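Local coordinates for protein catalase (Exiguobacterium oxidotolerans, PDB 2J2M) that catalyses the breakdown of hydrogen peroxide into water and oxygen at a haem group buried within each subunit, at residues S114-T119 against E311-N316; N123-G128 against P317-P322; V90-S95 against G295-N300. All coordinates share one frame; numbering follows the deposited sequence.

Contact 1 (S114-T119 against E311-N316); sequences SVKFYT and ESVGFN. With HEM (protoporphyrin IX containing Fe), chain E.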
loop_
_atom_site.group_PDB
_atom_site.type_symbol
_atom_site.label_atom_id
_atom_site.label_comp_id
_atom_site.label_asym_id
_atom_site.label_seq_id
_atom_site.Cartn_x
_atom_site.Cartn_y
_atom_site.Cartn_z
ATOM N N SER A 114 -15.111 18.553 -13.422
ATOM C CA SER A 114 -13.681 18.733 -13.190
ATOM C C SER A 114 -12.923 18.901 -14.519
ATOM O O SER A 114 -13.104 18.115 -15.461
ATOM C CB SER A 114 -13.098 17.539 -12.387
ATOM O OG SER A 114 -13.691 17.413 -11.102
ATOM N N VAL A 115 -12.058 19.910 -14.569
ATOM C CA VAL A 115 -11.255 20.215 -15.762
ATOM C C VAL A 115 -9.794 20.532 -15.392
ATOM O O VAL A 115 -9.516 21.492 -14.666
ATOM C CB VAL A 115 -11.872 21.360 -16.605
ATOM C CG1 VAL A 115 -10.996 21.672 -17.830
ATOM C CG2 VAL A 115 -13.261 20.981 -17.058
ATOM N N LYS A 116 -8.885 19.690 -15.890
ATOM C CA LYS A 116 -7.433 19.868 -15.754
ATOM C C LYS A 116 -6.902 20.583 -16.999
ATOM O O LYS A 116 -7.086 20.097 -18.135
ATOM C CB LYS A 116 -6.724 18.502 -15.600
ATOM C CG LYS A 116 -5.187 18.566 -15.408
ATOM C CD LYS A 116 -4.521 17.181 -15.158
ATOM C CE LYS A 116 -4.898 16.555 -13.816
ATOM N NZ LYS A 116 -4.715 17.498 -12.675
ATOM N N PHE A 117 -6.262 21.733 -16.774
ATOM C CA PHE A 117 -5.712 22.583 -17.842
ATOM C C PHE A 117 -4.227 22.402 -17.802
ATOM O O PHE A 117 -3.600 22.716 -16.799
ATOM C CB PHE A 117 -5.997 24.071 -17.599
ATOM C CG PHE A 117 -7.445 24.448 -17.693
ATOM C CD1 PHE A 117 -8.364 24.015 -16.733
ATOM C CD2 PHE A 117 -7.889 25.283 -18.723
ATOM C CE1 PHE A 117 -9.724 24.414 -16.816
ATOM C CE2 PHE A 117 -9.216 25.671 -18.820
ATOM C CZ PHE A 117 -10.143 25.225 -17.867
ATOM N N TYR A 118 -3.662 21.891 -18.891
ATOM C CA TYR A 118 -2.234 21.663 -18.966
ATOM C C TYR A 118 -1.637 22.888 -19.575
ATOM O O TYR A 118 -1.467 22.967 -20.772
ATOM C CB TYR A 118 -1.924 20.441 -19.808
ATOM C CG TYR A 118 -2.591 19.150 -19.346
ATOM C CD1 TYR A 118 -3.868 18.799 -19.801
ATOM C CD2 TYR A 118 -1.933 18.262 -18.484
ATOM C CE1 TYR A 118 -4.483 17.597 -19.406
ATOM C CE2 TYR A 118 -2.515 17.056 -18.113
ATOM C CZ TYR A 118 -3.798 16.734 -18.564
ATOM O OH TYR A 118 -4.396 15.539 -18.185
ATOM N N THR A 119 -1.341 23.848 -18.710
ATOM C CA THR A 119 -0.874 25.195 -19.063
ATOM C C THR A 119 0.658 25.318 -19.225
ATOM O O THR A 119 1.406 24.523 -18.673
ATOM C CB THR A 119 -1.346 26.142 -17.931
ATOM O OG1 THR A 119 -2.689 26.580 -18.198
ATOM C CG2 THR A 119 -0.443 27.315 -17.753
ATOM N N GLU A 311 -9.796 6.913 -14.458
ATOM C CA GLU A 311 -9.739 6.425 -13.087
ATOM C C GLU A 311 -8.522 6.990 -12.359
ATOM O O GLU A 311 -8.601 7.290 -11.178
ATOM C CB GLU A 311 -9.811 4.888 -12.988
ATOM C CG GLU A 311 -9.940 4.347 -11.535
ATOM C CD GLU A 311 -11.247 4.815 -10.872
ATOM O OE1 GLU A 311 -12.242 4.922 -11.612
ATOM O OE2 GLU A 311 -11.288 5.108 -9.649
ATOM N N SER A 312 -7.428 7.184 -13.089
ATOM C CA SER A 312 -6.142 7.558 -12.500
ATOM C C SER A 312 -5.874 9.075 -12.367
ATOM O O SER A 312 -4.960 9.475 -11.627
ATOM C CB SER A 312 -4.989 6.857 -13.234
ATOM O OG SER A 312 -4.887 5.481 -12.864
ATOM N N VAL A 313 -6.631 9.916 -13.075
ATOM C CA VAL A 313 -6.513 11.349 -12.874
ATOM C C VAL A 313 -6.837 11.761 -11.436
ATOM O O VAL A 313 -7.732 11.200 -10.798
ATOM C CB VAL A 313 -7.376 12.187 -13.897
ATOM C CG1 VAL A 313 -8.899 12.055 -13.643
ATOM C CG2 VAL A 313 -6.920 13.668 -13.931
ATOM N N GLY A 314 -6.097 12.740 -10.938
ATOM C CA GLY A 314 -6.474 13.442 -9.731
ATOM C C GLY A 314 -6.544 14.936 -9.960
ATOM O O GLY A 314 -5.682 15.501 -10.634
ATOM N N PHE A 315 -7.577 15.578 -9.412
ATOM C CA PHE A 315 -7.702 17.030 -9.465
ATOM C C PHE A 315 -7.742 17.630 -8.056
ATOM O O PHE A 315 -8.125 16.965 -7.096
ATOM C CB PHE A 315 -8.985 17.473 -10.155
ATOM C CG PHE A 315 -9.293 16.796 -11.456
ATOM C CD1 PHE A 315 -8.968 17.408 -12.665
ATOM C CD2 PHE A 315 -10.025 15.609 -11.479
ATOM C CE1 PHE A 315 -9.324 16.809 -13.877
ATOM C CE2 PHE A 315 -10.384 15.013 -12.676
ATOM C CZ PHE A 315 -10.028 15.608 -13.883
ATOM N N ASN A 316 -7.373 18.903 -7.952
ATOM C CA ASN A 316 -7.396 19.635 -6.681
ATOM C C ASN A 316 -7.677 21.101 -6.985
ATOM O O ASN A 316 -6.956 21.697 -7.776
ATOM C CB ASN A 316 -6.058 19.476 -5.911
ATOM C CG ASN A 316 -6.062 20.190 -4.548
ATOM O OD1 ASN A 316 -6.932 21.007 -4.271
ATOM N ND2 ASN A 316 -5.087 19.884 -3.706
HETATM C CHA HEM E . -13.974 14.554 -5.129
HETATM C CHB HEM E . -16.607 18.576 -5.977
HETATM C CHC HEM E . -16.364 19.653 -1.280
HETATM C CHD HEM E . -13.211 16.077 -0.560
HETATM C C1A HEM E . -14.669 15.565 -5.787
HETATM C C2A HEM E . -14.908 15.685 -7.224
HETATM C C3A HEM E . -15.639 16.802 -7.452
HETATM C C4A HEM E . -15.892 17.420 -6.177
HETATM C CMA HEM E . -16.142 17.365 -8.804
HETATM C CAA HEM E . -14.402 14.662 -8.274
HETATM C CBA HEM E . -13.041 15.030 -8.871
HETATM C CGA HEM E . -12.727 13.977 -9.911
HETATM O O1A HEM E . -11.779 13.171 -9.711
HETATM O O2A HEM E . -13.453 13.928 -10.940
HETATM C C1B HEM E . -16.723 19.261 -4.797
HETATM C C2B HEM E . -17.243 20.608 -4.621
HETATM C C3B HEM E . -17.170 20.879 -3.318
HETATM C C4B HEM E . -16.607 19.737 -2.639
HETATM C CMB HEM E . -17.741 21.569 -5.737
HETATM C CAB HEM E . -17.549 22.192 -2.613
HETATM C CBB HEM E . -18.648 22.866 -2.933
HETATM C C1C HEM E . -15.428 18.861 -0.671
HETATM C C2C HEM E . -14.879 19.023 0.661
HETATM C C3C HEM E . -13.995 18.020 0.834
HETATM C C4C HEM E . -13.972 17.202 -0.367
HETATM C CMC HEM E . -15.213 20.159 1.674
HETATM C CAC HEM E . -13.144 17.710 2.088
HETATM C CBC HEM E . -12.047 18.417 2.384
HETATM C C1D HEM E . -13.125 15.296 -1.691
HETATM C C2D HEM E . -12.304 14.108 -1.816
HETATM C C3D HEM E . -12.532 13.637 -3.252
HETATM C C4D HEM E . -13.471 14.584 -3.844
HETATM C CMD HEM E . -11.355 13.492 -0.734
HETATM C CAD HEM E . -11.895 12.420 -3.946
HETATM C CBD HEM E . -10.803 12.948 -4.879
HETATM C CGD HEM E . -9.887 11.847 -5.379
HETATM O O1D HEM E . -9.916 10.671 -4.886
HETATM O O2D HEM E . -9.088 12.164 -6.286
HETATM N NA HEM E . -15.286 16.653 -5.195
HETATM N NB HEM E . -16.350 18.757 -3.569
HETATM N NC HEM E . -14.850 17.751 -1.262
HETATM N ND HEM E . -13.775 15.538 -2.890
HETATM FE FE HEM E . -14.809 17.320 -3.294
#
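The ring of Phe-315 is sandwiched: Ser-114 lays its CB over the centre of one face, while Val-313 CG2, from the ring's own segment, covers the opposite face nearer the rim. The first of these is a CH-pi contact, with Ser-114 CB 3.7 Å from the centroid of the Phe-315 ring and 10° off its normal. At the edge, in the ring plane, stands haem propionate oxygen O1A, 3.5 Å from Phe-315 CD2. The backbone N of Lys-116 also lies at the edge, near the ring plane, 3.5 Å from Phe-315 CE1, and Lys-116 CB touches the same atom. A second flat group, the Tyr-118 ring, carries Lys-116 CG on one face, offset toward its rim. Ser-114 OG lies anti to the carbonyl carbon (chi1 -62°), which takes it past the ring to the haem, 3.3 Å from CBA of the propionate arm. Lys-116 starts extended and then bends at chi3 and chi4. Its CE passes Val-313 CG2 at 3.5 Å, the two side chains running in opposite directions, and NZ, lying 16° out of the carbonyl plane, donates a hydrogen bond of 3.0 Å to Gly-314 O. The ammonium group is thus gripped twice, since it also forms a salt bridge with Asp-125, whose other oxygen accepts the backbone N-H of Asn-316; this would probably favour the charged form of the lysine. Both Ser-114 and Phe-315 belong to the haem pocket, and the contact walls its propionate side. Strand 112-119 runs between strands 87-95 and 122-129 in the antiparallel sheet, and the loop that follows helix 307-311 lies across it, held from helix 330-346 by Gln-343 and Arg-346, which bond to the carbonyls of Phe-315 and Val-313.

Contact 2 (N123-G128 against P317-P322); sequences NWDFVG and PGVLVP. With HEM (protoporphyrin IX containing Fe), chain E.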
loop_
_atom_site.group_PDB
_atom_site.type_symbol
_atom_site.label_atom_id
_atom_site.label_comp_id
_atom_site.label_asym_id
_atom_site.label_seq_id
_atom_site.Cartn_x
_atom_site.Cartn_y
_atom_site.Cartn_z
ATOM N N ASN A 123 -0.154 23.000 -14.250
ATOM C CA ASN A 123 -1.557 22.560 -14.264
ATOM C C ASN A 123 -2.432 23.430 -13.354
ATOM O O ASN A 123 -2.037 23.760 -12.215
ATOM C CB ASN A 123 -1.705 21.072 -13.886
ATOM C CG ASN A 123 -1.104 20.119 -14.942
ATOM O OD1 ASN A 123 -0.586 20.560 -15.986
ATOM N ND2 ASN A 123 -1.152 18.806 -14.653
ATOM N N TRP A 124 -3.610 23.790 -13.877
ATOM C CA TRP A 124 -4.679 24.359 -13.098
ATOM C C TRP A 124 -5.856 23.413 -13.091
ATOM O O TRP A 124 -6.381 23.035 -14.164
ATOM C CB TRP A 124 -5.145 25.682 -13.703
ATOM C CG TRP A 124 -6.446 26.202 -13.093
ATOM C CD1 TRP A 124 -6.789 26.217 -11.771
ATOM C CD2 TRP A 124 -7.532 26.806 -13.788
ATOM N NE1 TRP A 124 -8.036 26.761 -11.601
ATOM C CE2 TRP A 124 -8.513 27.142 -12.823
ATOM C CE3 TRP A 124 -7.775 27.106 -15.135
ATOM C CZ2 TRP A 124 -9.718 27.742 -13.161
ATOM C CZ3 TRP A 124 -8.985 27.708 -15.468
ATOM C CH2 TRP A 124 -9.936 28.018 -14.483
ATOM N N ASP A 125 -6.324 23.040 -11.909
ATOM C CA ASP A 125 -7.524 22.219 -11.870
ATOM C C ASP A 125 -8.732 23.065 -11.528
ATOM O O ASP A 125 -8.720 23.737 -10.495
ATOM C CB ASP A 125 -7.384 21.087 -10.848
ATOM C CG ASP A 125 -6.316 20.080 -11.226
ATOM O OD1 ASP A 125 -5.740 19.491 -10.291
ATOM O OD2 ASP A 125 -6.059 19.859 -12.437
ATOM N N PHE A 126 -9.731 23.068 -12.412
ATOM C CA PHE A 126 -11.087 23.464 -12.043
ATOM C C PHE A 126 -11.831 22.239 -11.488
ATOM O O PHE A 126 -11.922 21.212 -12.153
ATOM C CB PHE A 126 -11.873 24.094 -13.223
ATOM C CG PHE A 126 -13.328 24.408 -12.890
ATOM C CD1 PHE A 126 -14.322 23.417 -12.991
ATOM C CD2 PHE A 126 -13.700 25.676 -12.440
ATOM C CE1 PHE A 126 -15.680 23.702 -12.675
ATOM C CE2 PHE A 126 -15.049 25.983 -12.123
ATOM C CZ PHE A 126 -16.042 24.993 -12.230
ATOM N N VAL A 127 -12.331 22.334 -10.261
ATOM C CA VAL A 127 -13.027 21.194 -9.639
ATOM C C VAL A 127 -14.304 21.740 -9.004
ATOM O O VAL A 127 -14.292 22.252 -7.888
ATOM C CB VAL A 127 -12.106 20.446 -8.612
ATOM C CG1 VAL A 127 -12.801 19.208 -8.016
ATOM C CG2 VAL A 127 -10.781 20.057 -9.275
ATOM N N GLY A 128 -15.391 21.705 -9.767
ATOM C CA GLY A 128 -16.669 22.224 -9.315
ATOM C C GLY A 128 -17.793 21.193 -9.418
ATOM O O GLY A 128 -17.541 20.028 -9.700
ATOM N N PRO A 317 -8.754 21.668 -6.400
ATOM C CA PRO A 317 -9.109 23.094 -6.654
ATOM C C PRO A 317 -8.022 24.082 -6.224
ATOM O O PRO A 317 -8.008 25.219 -6.666
ATOM C CB PRO A 317 -10.377 23.321 -5.811
ATOM C CG PRO A 317 -10.459 22.142 -4.864
ATOM C CD PRO A 317 -9.732 20.994 -5.520
ATOM N N GLY A 318 -7.125 23.651 -5.352
ATOM C CA GLY A 318 -6.041 24.508 -4.946
ATOM C C GLY A 318 -4.790 24.199 -5.727
ATOM O O GLY A 318 -3.705 24.613 -5.318
ATOM N N VAL A 319 -4.926 23.435 -6.816
ATOM C CA VAL A 319 -3.870 23.314 -7.823
ATOM C C VAL A 319 -4.092 24.451 -8.846
ATOM O O VAL A 319 -4.881 24.343 -9.790
ATOM C CB VAL A 319 -3.791 21.875 -8.424
ATOM C CG1 VAL A 319 -2.962 21.825 -9.731
ATOM C CG2 VAL A 319 -3.176 20.938 -7.410
ATOM N N LEU A 320 -3.399 25.564 -8.609
ATOM C CA LEU A 320 -3.637 26.806 -9.358
ATOM C C LEU A 320 -2.373 27.284 -10.025
ATOM O O LEU A 320 -1.295 26.953 -9.566
ATOM C CB LEU A 320 -4.144 27.897 -8.412
ATOM C CG LEU A 320 -5.424 27.590 -7.632
ATOM C CD1 LEU A 320 -5.630 28.683 -6.636
ATOM C CD2 LEU A 320 -6.584 27.518 -8.581
ATOM N N VAL A 321 -2.503 28.068 -11.088
ATOM C CA VAL A 321 -1.338 28.622 -11.773
ATOM C C VAL A 321 -1.049 30.044 -11.276
ATOM O O VAL A 321 -1.905 30.647 -10.651
ATOM C CB VAL A 321 -1.481 28.594 -13.321
ATOM C CG1 VAL A 321 -1.211 27.178 -13.876
ATOM C CG2 VAL A 321 -2.843 29.171 -13.778
ATOM N N PRO A 322 0.172 30.574 -11.517
ATOM C CA PRO A 322 0.414 31.930 -10.983
ATOM C C PRO A 322 -0.625 32.889 -11.553
ATOM O O PRO A 322 -0.987 32.780 -12.738
ATOM C CB PRO A 322 1.843 32.262 -11.476
ATOM C CG PRO A 322 2.521 30.883 -11.678
ATOM C CD PRO A 322 1.360 30.010 -12.204
HETATM C CHA HEM E . -13.974 14.554 -5.129
HETATM C CHB HEM E . -16.607 18.576 -5.977
HETATM C CHC HEM E . -16.364 19.653 -1.280
HETATM C CHD HEM E . -13.211 16.077 -0.560
HETATM C C1A HEM E . -14.669 15.565 -5.787
HETATM C C2A HEM E . -14.908 15.685 -7.224
HETATM C C3A HEM E . -15.639 16.802 -7.452
HETATM C C4A HEM E . -15.892 17.420 -6.177
HETATM C CMA HEM E . -16.142 17.365 -8.804
HETATM C CAA HEM E . -14.402 14.662 -8.274
HETATM C CBA HEM E . -13.041 15.030 -8.871
HETATM C CGA HEM E . -12.727 13.977 -9.911
HETATM O O1A HEM E . -11.779 13.171 -9.711
HETATM O O2A HEM E . -13.453 13.928 -10.940
HETATM C C1B HEM E . -16.723 19.261 -4.797
HETATM C C2B HEM E . -17.243 20.608 -4.621
HETATM C C3B HEM E . -17.170 20.879 -3.318
HETATM C C4B HEM E . -16.607 19.737 -2.639
HETATM C CMB HEM E . -17.741 21.569 -5.737
HETATM C CAB HEM E . -17.549 22.192 -2.613
HETATM C CBB HEM E . -18.648 22.866 -2.933
HETATM C C1C HEM E . -15.428 18.861 -0.671
HETATM C C2C HEM E . -14.879 19.023 0.661
HETATM C C3C HEM E . -13.995 18.020 0.834
HETATM C C4C HEM E . -13.972 17.202 -0.367
HETATM C CMC HEM E . -15.213 20.159 1.674
HETATM C CAC HEM E . -13.144 17.710 2.088
HETATM C CBC HEM E . -12.047 18.417 2.384
HETATM C C1D HEM E . -13.125 15.296 -1.691
HETATM C C2D HEM E . -12.304 14.108 -1.816
HETATM C C3D HEM E . -12.532 13.637 -3.252
HETATM C C4D HEM E . -13.471 14.584 -3.844
HETATM C CMD HEM E . -11.355 13.492 -0.734
HETATM C CAD HEM E . -11.895 12.420 -3.946
HETATM C CBD HEM E . -10.803 12.948 -4.879
HETATM C CGD HEM E . -9.887 11.847 -5.379
HETATM O O1D HEM E . -9.916 10.671 -4.886
HETATM O O2D HEM E . -9.088 12.164 -6.286
HETATM N NA HEM E . -15.286 16.653 -5.195
HETATM N NB HEM E . -16.350 18.757 -3.569
HETATM N NC HEM E . -14.850 17.751 -1.262
HETATM N ND HEM E . -13.775 15.538 -2.890
HETATM FE FE HEM E . -14.809 17.320 -3.294
HETATM O O HOH W 1 -0.705 24.386 -9.760
HETATM O O HOH W 2 -9.422 25.948 -8.967
#
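Strand 122-129 of the catalase beta-barrel is covered here by the loop 317-322, with Trp-124 and Asp-125 meeting Val-319 and Leu-320. The two segments run roughly antiparallel, 153° apart, yet are joined directly by a single backbone hydrogen bond, from Asp-125 N to Val-319 O at 2.9 Å, with an angle of 162° at the hydrogen. That carbonyl is also approached by the CA-H of Trp-124, the CA lying 3.3 Å from Val-319 O, and it sits in the plane of the indole at its edge. Two waters complete the seam. One donates to both Asn-123 O and Leu-320 O; the other accepts from Trp-124 NE1 at 3.1 Å and donates to the carbonyls of Asp-125 and Pro-317, so the buried indole N-H is satisfied by solvent. In the barrel this strand pairs with strand 112-119, and the loop with its waters lies along it without adding a regular strand. Trp-124 has CG anti to the backbone N (chi1 169°), which brings the pyrrole part of the indole to the loop; there Leu-320, whose CB starts off away from the strand, returns its CD2 to within 3.4 Å of Trp-124 NE1. Phe-117 stacks on the indole. Val-319 rests CB 3.6 Å from Asp-125 OD1, covering a carboxylate whose salt-bridge partner is Lys-116, and Gln-12 of a second subunit packs on Val-319 in turn. Toward the haem, Val-127 divides its contacts: CB lies 3.9 Å from Pro-317 CD, and CG1 lies 3.8 Å from haem C3A. Pro-317 in turn packs on Leu-332, Arg-335 and Tyr-339 of helix 330-346.

Contact 3 (V90-S95 against G295-N300); sequences VFARFS and GTMTLN. With HEM (protoporphyrin IX containing Fe), chain E.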
loop_
_atom_site.group_PDB
_atom_site.type_symbol
_atom_site.label_atom_id
_atom_site.label_comp_id
_atom_site.label_asym_id
_atom_site.label_seq_id
_atom_site.Cartn_x
_atom_site.Cartn_y
_atom_site.Cartn_z
ATOM N N VAL A 90 -7.025 20.254 -22.331
ATOM C CA VAL A 90 -7.711 19.917 -21.096
ATOM C C VAL A 90 -8.113 18.432 -21.079
ATOM O O VAL A 90 -8.332 17.796 -22.132
ATOM C CB VAL A 90 -8.997 20.783 -20.840
ATOM C CG1 VAL A 90 -8.667 22.270 -20.724
ATOM C CG2 VAL A 90 -10.056 20.551 -21.913
ATOM N N PHE A 91 -8.187 17.894 -19.864
ATOM C CA PHE A 91 -8.861 16.617 -19.626
ATOM C C PHE A 91 -9.985 16.883 -18.613
ATOM O O PHE A 91 -9.786 17.571 -17.622
ATOM C CB PHE A 91 -7.873 15.537 -19.144
ATOM C CG PHE A 91 -8.508 14.171 -18.954
ATOM C CD1 PHE A 91 -8.828 13.373 -20.055
ATOM C CD2 PHE A 91 -8.795 13.690 -17.687
ATOM C CE1 PHE A 91 -9.404 12.139 -19.894
ATOM C CE2 PHE A 91 -9.381 12.423 -17.516
ATOM C CZ PHE A 91 -9.691 11.653 -18.627
ATOM N N ALA A 92 -11.176 16.389 -18.908
ATOM C CA ALA A 92 -12.330 16.641 -18.055
ATOM C C ALA A 92 -12.901 15.353 -17.492
ATOM O O ALA A 92 -12.778 14.296 -18.113
ATOM C CB ALA A 92 -13.401 17.411 -18.817
ATOM N N ARG A 93 -13.498 15.444 -16.311
ATOM C CA ARG A 93 -14.169 14.307 -15.679
ATOM C C ARG A 93 -15.446 14.808 -15.018
ATOM O O ARG A 93 -15.413 15.754 -14.235
ATOM C CB ARG A 93 -13.273 13.577 -14.642
ATOM C CG ARG A 93 -13.958 12.355 -13.979
ATOM C CD ARG A 93 -13.009 11.473 -13.148
ATOM N NE ARG A 93 -13.594 10.197 -12.664
ATOM C CZ ARG A 93 -14.416 10.064 -11.608
ATOM N NH1 ARG A 93 -14.817 11.147 -10.924
ATOM N NH2 ARG A 93 -14.855 8.850 -11.240
ATOM N N PHE A 94 -16.550 14.162 -15.353
ATOM C CA PHE A 94 -17.851 14.456 -14.797
ATOM C C PHE A 94 -18.237 13.243 -13.985
ATOM O O PHE A 94 -17.772 12.150 -14.255
ATOM C CB PHE A 94 -18.854 14.718 -15.928
ATOM C CG PHE A 94 -18.417 15.816 -16.873
ATOM C CD1 PHE A 94 -18.067 15.520 -18.190
ATOM C CD2 PHE A 94 -18.306 17.148 -16.426
ATOM C CE1 PHE A 94 -17.646 16.541 -19.055
ATOM C CE2 PHE A 94 -17.901 18.158 -17.280
ATOM C CZ PHE A 94 -17.567 17.861 -18.592
ATOM N N SER A 95 -19.076 13.428 -12.981
ATOM C CA SER A 95 -19.254 12.392 -11.961
ATOM C C SER A 95 -20.528 12.594 -11.177
ATOM O O SER A 95 -21.105 13.679 -11.230
ATOM C CB SER A 95 -18.039 12.362 -11.008
ATOM O OG SER A 95 -17.847 13.609 -10.370
ATOM N N GLY A 295 -14.053 32.161 -22.452
ATOM C CA GLY A 295 -13.720 31.267 -23.543
ATOM C C GLY A 295 -14.659 30.091 -23.574
ATOM O O GLY A 295 -15.744 30.132 -22.979
ATOM N N THR A 296 -14.240 29.061 -24.308
ATOM C CA THR A 296 -15.046 27.879 -24.547
ATOM C C THR A 296 -14.247 26.564 -24.595
ATOM O O THR A 296 -13.167 26.475 -25.195
ATOM C CB THR A 296 -16.078 28.079 -25.745
ATOM O OG1 THR A 296 -16.012 26.991 -26.690
ATOM C CG2 THR A 296 -15.888 29.409 -26.431
ATOM N N MET A 297 -14.778 25.556 -23.908
ATOM C CA MET A 297 -14.170 24.247 -23.893
ATOM C C MET A 297 -14.917 23.339 -24.859
ATOM O O MET A 297 -16.162 23.310 -24.870
ATOM C CB MET A 297 -14.167 23.664 -22.473
ATOM C CG MET A 297 -13.859 22.158 -22.396
ATOM S SD MET A 297 -13.704 21.480 -20.701
ATOM C CE MET A 297 -15.378 21.609 -20.102
ATOM N N THR A 298 -14.146 22.606 -25.663
ATOM C CA THR A 298 -14.667 21.586 -26.559
ATOM C C THR A 298 -14.021 20.249 -26.185
ATOM O O THR A 298 -12.805 20.151 -26.184
ATOM C CB THR A 298 -14.334 21.950 -28.028
ATOM O OG1 THR A 298 -14.927 23.219 -28.333
ATOM C CG2 THR A 298 -14.850 20.880 -29.021
ATOM N N LEU A 299 -14.827 19.253 -25.821
ATOM C CA LEU A 299 -14.338 17.878 -25.629
ATOM C C LEU A 299 -14.506 17.046 -26.931
ATOM O O LEU A 299 -15.612 16.695 -27.342
ATOM C CB LEU A 299 -15.067 17.209 -24.460
ATOM C CG LEU A 299 -14.614 17.284 -22.992
ATOM C CD1 LEU A 299 -13.619 18.378 -22.692
ATOM C CD2 LEU A 299 -15.801 17.367 -22.078
ATOM N N ASN A 300 -13.381 16.730 -27.562
ATOM C CA ASN A 300 -13.395 16.171 -28.905
ATOM C C ASN A 300 -12.690 14.804 -29.064
ATOM O O ASN A 300 -12.576 14.282 -30.169
ATOM C CB ASN A 300 -12.834 17.202 -29.904
ATOM C CG ASN A 300 -11.409 17.672 -29.566
ATOM O OD1 ASN A 300 -10.687 17.066 -28.787
ATOM N ND2 ASN A 300 -11.019 18.773 -30.169
HETATM C CHA HEM E . -13.974 14.554 -5.129
HETATM C CHB HEM E . -16.607 18.576 -5.977
HETATM C CHC HEM E . -16.364 19.653 -1.280
HETATM C CHD HEM E . -13.211 16.077 -0.560
HETATM C C1A HEM E . -14.669 15.565 -5.787
HETATM C C2A HEM E . -14.908 15.685 -7.224
HETATM C C3A HEM E . -15.639 16.802 -7.452
HETATM C C4A HEM E . -15.892 17.420 -6.177
HETATM C CMA HEM E . -16.142 17.365 -8.804
HETATM C CAA HEM E . -14.402 14.662 -8.274
HETATM C CBA HEM E . -13.041 15.030 -8.871
HETATM C CGA HEM E . -12.727 13.977 -9.911
HETATM O O1A HEM E . -11.779 13.171 -9.711
HETATM O O2A HEM E . -13.453 13.928 -10.940
HETATM C C1B HEM E . -16.723 19.261 -4.797
HETATM C C2B HEM E . -17.243 20.608 -4.621
HETATM C C3B HEM E . -17.170 20.879 -3.318
HETATM C C4B HEM E . -16.607 19.737 -2.639
HETATM C CMB HEM E . -17.741 21.569 -5.737
HETATM C CAB HEM E . -17.549 22.192 -2.613
HETATM C CBB HEM E . -18.648 22.866 -2.933
HETATM C C1C HEM E . -15.428 18.861 -0.671
HETATM C C2C HEM E . -14.879 19.023 0.661
HETATM C C3C HEM E . -13.995 18.020 0.834
HETATM C C4C HEM E . -13.972 17.202 -0.367
HETATM C CMC HEM E . -15.213 20.159 1.674
HETATM C CAC HEM E . -13.144 17.710 2.088
HETATM C CBC HEM E . -12.047 18.417 2.384
HETATM C C1D HEM E . -13.125 15.296 -1.691
HETATM C C2D HEM E . -12.304 14.108 -1.816
HETATM C C3D HEM E . -12.532 13.637 -3.252
HETATM C C4D HEM E . -13.471 14.584 -3.844
HETATM C CMD HEM E . -11.355 13.492 -0.734
HETATM C CAD HEM E . -11.895 12.420 -3.946
HETATM C CBD HEM E . -10.803 12.948 -4.879
HETATM C CGD HEM E . -9.887 11.847 -5.379
HETATM O O1D HEM E . -9.916 10.671 -4.886
HETATM O O2D HEM E . -9.088 12.164 -6.286
HETATM N NA HEM E . -15.286 16.653 -5.195
HETATM N NB HEM E . -16.350 18.757 -3.569
HETATM N NC HEM E . -14.850 17.751 -1.262
HETATM N ND HEM E . -13.775 15.538 -2.890
HETATM FE FE HEM E . -14.809 17.320 -3.294
#
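Phe-94 and Leu-299 reach tip to tip, with Leu-299 CD2 at the edge of the ring, near its plane, 3.6 Å from Phe-94 CE1. The other methyl of Leu-299, CD1, sits 4.0 Å from Ala-92 CB. Met-297 has CG anti to the backbone N (chi1 166°) and stays extended as far as SD, which comes 4.0 Å from Val-90 CG2; the bend at chi3, about CG-SD, turns only the CE methyl aside. No hydrogen bond joins 90-95 to 295-300, and Trp-258 packs on both Met-297 and Leu-299. On the other side of strand 87-95, Arg-93 runs extended from CG to NE, and its NH1 donates to haem propionate O2A at 3.1 Å and also to the carbonyl of His-56. A leucine in place of Arg-93 removes this N-H and its charge, and would probably leave the propionate with one ionic partner fewer and freer to turn. The segments' short axes cross at -80° with a closest approach of 8.5 Å, although both strands pair with strand 59-68: such near-perpendicular apolar packing across a curled antiparallel sheet is characteristic of the catalase beta-barrel interior, of which this contact forms a part, with the haem pocket on the outer side of strand 87-95.

From the N terminus the chain lays down 90-95, 114-119 and 123-128, then 295-300, 311-316 and 317-322, so contacts 3, 1 and 2 close loops of about 190 to 200 residues in that order. None nests in another; each pair crosses. The first three segments lie on consecutive antiparallel strands, which makes contact 1 the middle member: it touches contact 2 through strand 122-129 and contact 3 through strand 87-95. Contacts 2 and 3 do not touch, their nearest atoms about 6 Å apart. Contact 3 ties two strands through the barrel interior, whereas contacts 1 and 2 bind the loop after helix 307-311 to the sheet; all three reach the haem.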